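Local coordinates for glycosyl hydrolase family 2, TIM barrel domain protein (Parabacteroides merdae ATCC 43184, PDB 6DXU) that probably hydrolyses beta-glucuronides as a glycoside hydrolase family 2 beta-glucuronidase of the human gut microbiome, at residues His331-Asp335 against His367-Ser371. Sequence-based numbering, arbitrary orientation.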
loop_
_atom_site.group_PDB
_atom_site.type_symbol
_atom_site.label_atom_id
_atom_site.label_comp_id
_atom_site.label_asym_id
_atom_site.label_seq_id
_atom_site.Cartn_x
_atom_site.Cartn_y
_atom_site.Cartn_z
ATOM N N HIS D 331 -22.746 -30.445 -23.480
ATOM C CA HIS D 331 -22.109 -29.565 -22.506
ATOM C C HIS D 331 -22.786 -29.768 -21.166
ATOM O O HIS D 331 -23.886 -30.318 -21.080
ATOM C CB HIS D 331 -22.233 -28.074 -22.832
ATOM C CG HIS D 331 -21.588 -27.634 -24.108
ATOM N ND1 HIS D 331 -22.112 -27.914 -25.352
ATOM C CD2 HIS D 331 -20.517 -26.830 -24.324
ATOM C CE1 HIS D 331 -21.369 -27.332 -26.280
ATOM N NE2 HIS D 331 -20.396 -26.666 -25.683
ATOM N N ARG D 332 -22.155 -29.251 -20.117
ATOM C CA ARG D 332 -22.851 -29.190 -18.845
ATOM C C ARG D 332 -22.356 -27.984 -18.061
ATOM O O ARG D 332 -21.210 -27.550 -18.211
ATOM C CB ARG D 332 -22.673 -30.486 -18.037
ATOM C CG ARG D 332 -21.333 -30.620 -17.332
ATOM C CD ARG D 332 -21.230 -31.912 -16.521
ATOM N NE ARG D 332 -22.188 -31.990 -15.404
ATOM C CZ ARG D 332 -21.969 -31.515 -14.174
ATOM N NH1 ARG D 332 -20.828 -30.896 -13.870
ATOM N NH2 ARG D 332 -22.896 -31.671 -13.232
ATOM N N HIS D 333 -23.259 -27.419 -17.270
ATOM C CA HIS D 333 -22.919 -26.487 -16.207
ATOM C C HIS D 333 -22.981 -27.210 -14.864
ATOM O O HIS D 333 -23.713 -28.197 -14.698
ATOM C CB HIS D 333 -23.874 -25.286 -16.204
ATOM C CG HIS D 333 -23.407 -24.137 -17.043
ATOM N ND1 HIS D 333 -22.261 -23.425 -16.758
ATOM C CD2 HIS D 333 -23.939 -23.567 -18.151
ATOM C CE1 HIS D 333 -22.107 -22.467 -17.656
ATOM N NE2 HIS D 333 -23.111 -22.533 -18.513
ATOM N N GLU D 334 -22.189 -26.732 -13.909
ATOM C CA GLU D 334 -22.304 -27.205 -12.531
ATOM C C GLU D 334 -23.460 -26.449 -11.907
ATOM O O GLU D 334 -23.298 -25.359 -11.351
ATOM C CB GLU D 334 -21.012 -26.996 -11.754
ATOM C CG GLU D 334 -19.867 -27.834 -12.253
ATOM C CD GLU D 334 -18.665 -27.788 -11.317
ATOM O OE1 GLU D 334 -17.772 -28.635 -11.471
ATOM O OE2 GLU D 334 -18.638 -26.943 -10.399
ATOM N N ASP D 335 -24.649 -27.031 -12.023
ATOM C CA ASP D 335 -25.885 -26.400 -11.574
ATOM C C ASP D 335 -26.946 -27.482 -11.492
ATOM O O ASP D 335 -26.990 -28.358 -12.357
ATOM C CB ASP D 335 -26.314 -25.291 -12.542
ATOM C CG ASP D 335 -27.583 -24.582 -12.107
ATOM O OD1 ASP D 335 -27.625 -24.086 -10.961
ATOM O OD2 ASP D 335 -28.520 -24.475 -12.933
ATOM N N HIS D 367 -18.120 -23.352 -19.347
ATOM C CA HIS D 367 -17.146 -22.296 -19.575
ATOM C C HIS D 367 -16.063 -22.247 -18.500
ATOM O O HIS D 367 -15.445 -21.193 -18.303
ATOM C CB HIS D 367 -17.863 -20.948 -19.676
ATOM C CG HIS D 367 -18.905 -20.912 -20.752
ATOM N ND1 HIS D 367 -18.644 -21.294 -22.051
ATOM C CD2 HIS D 367 -20.221 -20.591 -20.712
ATOM C CE1 HIS D 367 -19.746 -21.182 -22.772
ATOM N NE2 HIS D 367 -20.716 -20.755 -21.985
ATOM N N TYR D 368 -15.789 -23.360 -17.822
ATOM C CA TYR D 368 -14.824 -23.306 -16.726
ATOM C C TYR D 368 -14.354 -24.708 -16.364
ATOM O O TYR D 368 -14.935 -25.718 -16.780
ATOM C CB TYR D 368 -15.424 -22.595 -15.491
ATOM C CG TYR D 368 -16.865 -23.003 -15.257
ATOM C CD1 TYR D 368 -17.178 -24.235 -14.701
ATOM C CD2 TYR D 368 -17.920 -22.154 -15.610
ATOM C CE1 TYR D 368 -18.510 -24.623 -14.494
ATOM C CE2 TYR D 368 -19.249 -22.533 -15.414
ATOM C CZ TYR D 368 -19.540 -23.762 -14.849
ATOM O OH TYR D 368 -20.876 -24.124 -14.668
ATOM N N GLN D 369 -13.254 -24.748 -15.603
ATOM C CA GLN D 369 -12.778 -25.998 -15.031
ATOM C C GLN D 369 -13.852 -26.571 -14.119
ATOM O O GLN D 369 -14.496 -25.840 -13.361
ATOM C CB GLN D 369 -11.490 -25.750 -14.241
ATOM C CG GLN D 369 -10.955 -26.983 -13.510
ATOM C CD GLN D 369 -9.674 -26.693 -12.726
ATOM O OE1 GLN D 369 -8.979 -25.692 -12.971
ATOM N NE2 GLN D 369 -9.363 -27.559 -11.772
ATOM N N GLN D 370 -14.056 -27.883 -14.181
ATOM C CA GLN D 370 -15.120 -28.476 -13.386
ATOM C C GLN D 370 -14.537 -29.402 -12.329
ATOM O O GLN D 370 -13.341 -29.690 -12.320
ATOM C CB GLN D 370 -16.127 -29.194 -14.298
ATOM C CG GLN D 370 -16.936 -28.174 -15.107
ATOM C CD GLN D 370 -18.272 -28.704 -15.602
ATOM O OE1 GLN D 370 -18.643 -29.852 -15.342
ATOM N NE2 GLN D 370 -19.005 -27.859 -16.318
ATOM N N SER D 371 -15.397 -29.825 -11.395
ATOM C CA SER D 371 -14.982 -30.739 -10.335
ATOM C C SER D 371 -14.175 -31.910 -10.886
ATOM O O SER D 371 -14.527 -32.497 -11.914
ATOM C CB SER D 371 -16.219 -31.283 -9.616
ATOM O OG SER D 371 -15.878 -32.382 -8.802
HETATM O O HOH W 1 -22.254 -22.949 -12.610
#
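With its CG lodged between the backbone N and the carbonyl carbon (chi1 41°), Tyr368 swings its phenol across to His333 and Glu334, while Gln370, its CG beside the backbone N (chi1 -70°) and its chain extended, carries its amide to Arg332. The phenol oxygen OH of Tyr368 is gripped three ways: it shares a short, nearly straight hydrogen bond with His333 ND1 (2.6 Å), accepts Glu334 N at 3.0 Å, and hydrogen-bonds a water that donates in turn to Glu334 O. The His333 and Tyr368 rings meet rim to rim, and His367 completes the aromatic cluster, lying obliquely to His333 with the planes at 70°. These loops follow neighbouring parallel strands of the TIM barrel, 323-331 and 362-364, and lead into helices 345-357 and 372-381. The Gln370 amide is held at both ends: NE2 donates to Arg332 O (2.9 Å) and OE1 accepts Arg332 NH1 (2.8 Å); OE1 sits in the guanidinium plane, whereas NH1 approaches from above the carbonyl plane of the amide. Glu351 takes NE of the same arginine in a salt bridge. Glu334 runs past Gln370 in the opposite direction, and its OE1 accepts N of Ser371, the N-cap of helix 372-381, at 2.7 Å; Glu334 OE2 forms a salt bridge with Arg192.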